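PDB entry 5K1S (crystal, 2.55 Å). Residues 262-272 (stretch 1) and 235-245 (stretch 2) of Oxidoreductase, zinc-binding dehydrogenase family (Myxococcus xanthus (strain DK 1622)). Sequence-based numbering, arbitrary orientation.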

# COMPACT_ATOMS: atom_id res chain seq x y z
N SER A 262 -10.77 -2.24 -9.29
CA SER A 262 -10.61 -1.19 -10.31
C SER A 262 -11.89 -0.38 -10.49
O SER A 262 -11.83 0.83 -10.71
CB SER A 262 -10.19 -1.83 -11.64
OG SER A 262 -11.12 -2.82 -12.05
N ALA A 263 -13.05 -1.02 -10.40
CA ALA A 263 -14.30 -0.35 -10.74
C ALA A 263 -14.55 0.86 -9.84
O ALA A 263 -15.09 1.87 -10.28
CB ALA A 263 -15.46 -1.33 -10.66
N THR A 264 -14.17 0.76 -8.56
CA THR A 264 -14.43 1.81 -7.59
C THR A 264 -13.17 2.49 -7.08
O THR A 264 -13.26 3.40 -6.26
CB THR A 264 -15.21 1.24 -6.39
OG1 THR A 264 -14.38 0.31 -5.69
CG2 THR A 264 -16.48 0.55 -6.85
N PHE A 265 -11.99 2.07 -7.55
CA PHE A 265 -10.74 2.51 -6.94
C PHE A 265 -10.57 4.02 -7.05
O PHE A 265 -10.31 4.70 -6.05
CB PHE A 265 -9.56 1.79 -7.59
CG PHE A 265 -8.28 1.90 -6.82
CD1 PHE A 265 -8.09 1.16 -5.67
CD2 PHE A 265 -7.27 2.73 -7.26
CE1 PHE A 265 -6.91 1.26 -4.96
CE2 PHE A 265 -6.09 2.83 -6.55
CZ PHE A 265 -5.91 2.09 -5.40
N ASP A 266 -10.72 4.57 -8.26
CA ASP A 266 -10.46 5.99 -8.47
C ASP A 266 -11.31 6.85 -7.54
O ASP A 266 -10.85 7.88 -7.03
CB ASP A 266 -10.72 6.36 -9.93
CG ASP A 266 -10.33 7.79 -10.24
OD1 ASP A 266 -9.11 8.07 -10.37
OD2 ASP A 266 -11.23 8.65 -10.36
N GLN A 267 -12.57 6.45 -7.31
CA GLN A 267 -13.42 7.19 -6.39
C GLN A 267 -13.02 6.95 -4.94
O GLN A 267 -13.09 7.87 -4.11
CB GLN A 267 -14.88 6.80 -6.61
CG GLN A 267 -15.46 7.28 -7.93
CD GLN A 267 -15.62 8.79 -7.99
OE1 GLN A 267 -16.63 9.34 -7.55
NE2 GLN A 267 -14.61 9.46 -8.53
N THR A 268 -12.61 5.73 -4.61
CA THR A 268 -12.15 5.43 -3.26
C THR A 268 -11.05 6.39 -2.83
O THR A 268 -11.11 6.99 -1.75
CB THR A 268 -11.66 3.98 -3.17
OG1 THR A 268 -12.77 3.09 -3.35
CG2 THR A 268 -11.02 3.70 -1.81
N LEU A 269 -10.03 6.55 -3.68
CA LEU A 269 -8.93 7.46 -3.36
C LEU A 269 -9.45 8.86 -3.05
O LEU A 269 -9.16 9.42 -1.99
CB LEU A 269 -7.94 7.50 -4.52
CG LEU A 269 -7.15 6.23 -4.80
CD1 LEU A 269 -6.39 6.35 -6.11
CD2 LEU A 269 -6.19 5.93 -3.65
N LYS A 270 -10.23 9.43 -3.97
CA LYS A 270 -10.78 10.76 -3.76
C LYS A 270 -11.60 10.84 -2.48
O LYS A 270 -11.79 11.94 -1.94
CB LYS A 270 -11.65 11.16 -4.95
CG LYS A 270 -10.90 11.21 -6.27
CD LYS A 270 -11.85 11.31 -7.45
CE LYS A 270 -11.10 11.27 -8.77
NZ LYS A 270 -12.03 11.25 -9.93
N SER A 271 -12.08 9.71 -1.97
CA SER A 271 -12.87 9.66 -0.76
C SER A 271 -12.03 9.56 0.50
O SER A 271 -12.59 9.56 1.60
CB SER A 271 -13.84 8.47 -0.83
OG SER A 271 -14.72 8.46 0.28
N MET A 272 -10.71 9.48 0.38
CA MET A 272 -9.83 9.28 1.53
C MET A 272 -9.45 10.62 2.16
O MET A 272 -9.16 11.59 1.46
CB MET A 272 -8.56 8.54 1.12
CG MET A 272 -8.80 7.18 0.49
SD MET A 272 -9.78 6.09 1.53
CE MET A 272 -8.69 5.86 2.92
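Stretch 2 (235-245) SRGLDFASDVR

Stretch 2 lies along stretch 1 as a loop leading into a helix that takes in 241-245 and continues later in the chain, and that runs the same general way as helix 262-270; the two axes cross at -32° and approach to 8.4 Å, burying 467 Å² in all. The register is set at two points: Gly237 CA lies 4.4 Å from Thr264 CA, and Ala241 CA lies 4.9 Å from Ser271 CA. At the first point the absence of a side chain matters: Gly237, at phi/psi 125/7, has a backbone that by itself calls for glycine, and a CB there would also fall 2.8 Å from Thr264 CG2; without one, its CA packs 3.7 Å from that methyl. Thr264 holds chi1 at 66° (p), with OG1 hydrogen-bonded elsewhere in the structure.

Phe240 leaves its CA sideways, but chi1 of 68° (p) and chi2 of 86° bring the end of the ring nearer to stretch 1. Gln267 CB sits over one face, 3.7 Å from the ring centroid in a CH-pi contact, while Thr264 O lies at the edge, 3.6 Å from Phe240 CZ. Gln267 points toward stretch 2 and folds back at chi1 -69° (m) and chi2 -68° (m). This bent course passes CG 3.2 Å from Gly237 O and brings OE1 to the backbone of Ala241, whose N donates a weak hydrogen bond of 3.3 Å to Gln267 OE1. Ala241 CB is also close, 3.1 Å from Gln267 OE1.

Lys270 starts toward stretch 2, its CB 4.1 Å from Ala241 CB, but its extended chain leads away, and NZ forms a salt bridge with Asp266 OD2 at 2.8 Å. At the far end Ser271, chi1 -175° (t), directs OG at Val244, whose CG1 lies 3.0 Å from Ser271 OG, a tight contact. The side chains of Arg236, Leu238 and Arg245 are modelled only to CB.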

# COMPACT_ATOMS: atom_id res chain seq x y z
N SER A 235 -24.22 3.13 -5.61
CA SER A 235 -23.42 3.71 -6.69
C SER A 235 -22.75 2.59 -7.47
O SER A 235 -22.30 1.60 -6.89
CB SER A 235 -22.37 4.67 -6.14
OG SER A 235 -21.47 5.07 -7.16
N ARG A 236 -22.70 2.75 -8.79
CA ARG A 236 -21.95 1.83 -9.63
C ARG A 236 -20.45 1.91 -9.38
O ARG A 236 -19.73 0.96 -9.70
CB ARG A 236 -22.24 2.10 -11.11
N GLY A 237 -19.98 3.01 -8.81
CA GLY A 237 -18.58 3.15 -8.46
C GLY A 237 -17.91 4.38 -9.05
O GLY A 237 -16.70 4.54 -8.94
N LEU A 238 -18.70 5.25 -9.68
CA LEU A 238 -18.17 6.42 -10.37
C LEU A 238 -18.64 7.74 -9.78
O LEU A 238 -18.21 8.79 -10.26
CB LEU A 238 -18.53 6.37 -11.86
N ASP A 239 -19.50 7.72 -8.76
CA ASP A 239 -20.08 8.96 -8.25
C ASP A 239 -20.24 8.98 -6.73
O ASP A 239 -20.86 9.91 -6.21
CB ASP A 239 -21.44 9.22 -8.91
CG ASP A 239 -22.49 8.19 -8.51
OD1 ASP A 239 -22.10 7.07 -8.10
OD2 ASP A 239 -23.69 8.50 -8.61
N PHE A 240 -19.72 7.99 -6.01
CA PHE A 240 -19.91 7.95 -4.56
C PHE A 240 -18.88 8.78 -3.80
O PHE A 240 -19.10 9.07 -2.62
CB PHE A 240 -19.87 6.50 -4.05
CG PHE A 240 -18.52 5.84 -4.17
CD1 PHE A 240 -17.57 5.99 -3.17
CD2 PHE A 240 -18.22 5.05 -5.26
CE1 PHE A 240 -16.34 5.38 -3.27
CE2 PHE A 240 -16.99 4.43 -5.36
CZ PHE A 240 -16.05 4.60 -4.37
N ALA A 241 -17.78 9.17 -4.45
CA ALA A 241 -16.74 9.92 -3.75
C ALA A 241 -17.31 11.16 -3.08
O ALA A 241 -17.08 11.41 -1.89
CB ALA A 241 -15.62 10.29 -4.73
N SER A 242 -18.06 11.97 -3.84
CA SER A 242 -18.65 13.18 -3.28
C SER A 242 -19.68 12.85 -2.21
O SER A 242 -19.83 13.60 -1.24
CB SER A 242 -19.28 14.02 -4.38
OG SER A 242 -20.36 13.34 -4.99
N ASP A 243 -20.40 11.73 -2.36
CA ASP A 243 -21.40 11.35 -1.37
C ASP A 243 -20.75 11.01 -0.03
O ASP A 243 -21.34 11.26 1.03
CB ASP A 243 -22.22 10.16 -1.87
CG ASP A 243 -23.08 10.52 -3.07
OD1 ASP A 243 -24.15 11.13 -2.87
OD2 ASP A 243 -22.69 10.19 -4.20
N VAL A 244 -19.54 10.44 -0.05
CA VAL A 244 -18.84 10.14 1.20
C VAL A 244 -18.36 11.43 1.85
O VAL A 244 -18.56 11.66 3.05
CB VAL A 244 -17.68 9.16 0.95
CG1 VAL A 244 -16.97 8.84 2.26
CG2 VAL A 244 -18.19 7.89 0.29
N ARG A 245 -17.70 12.30 1.07
CA ARG A 245 -17.28 13.59 1.59
C ARG A 245 -18.47 14.37 2.14
O ARG A 245 -18.30 15.21 3.03
CB ARG A 245 -16.57 14.39 0.50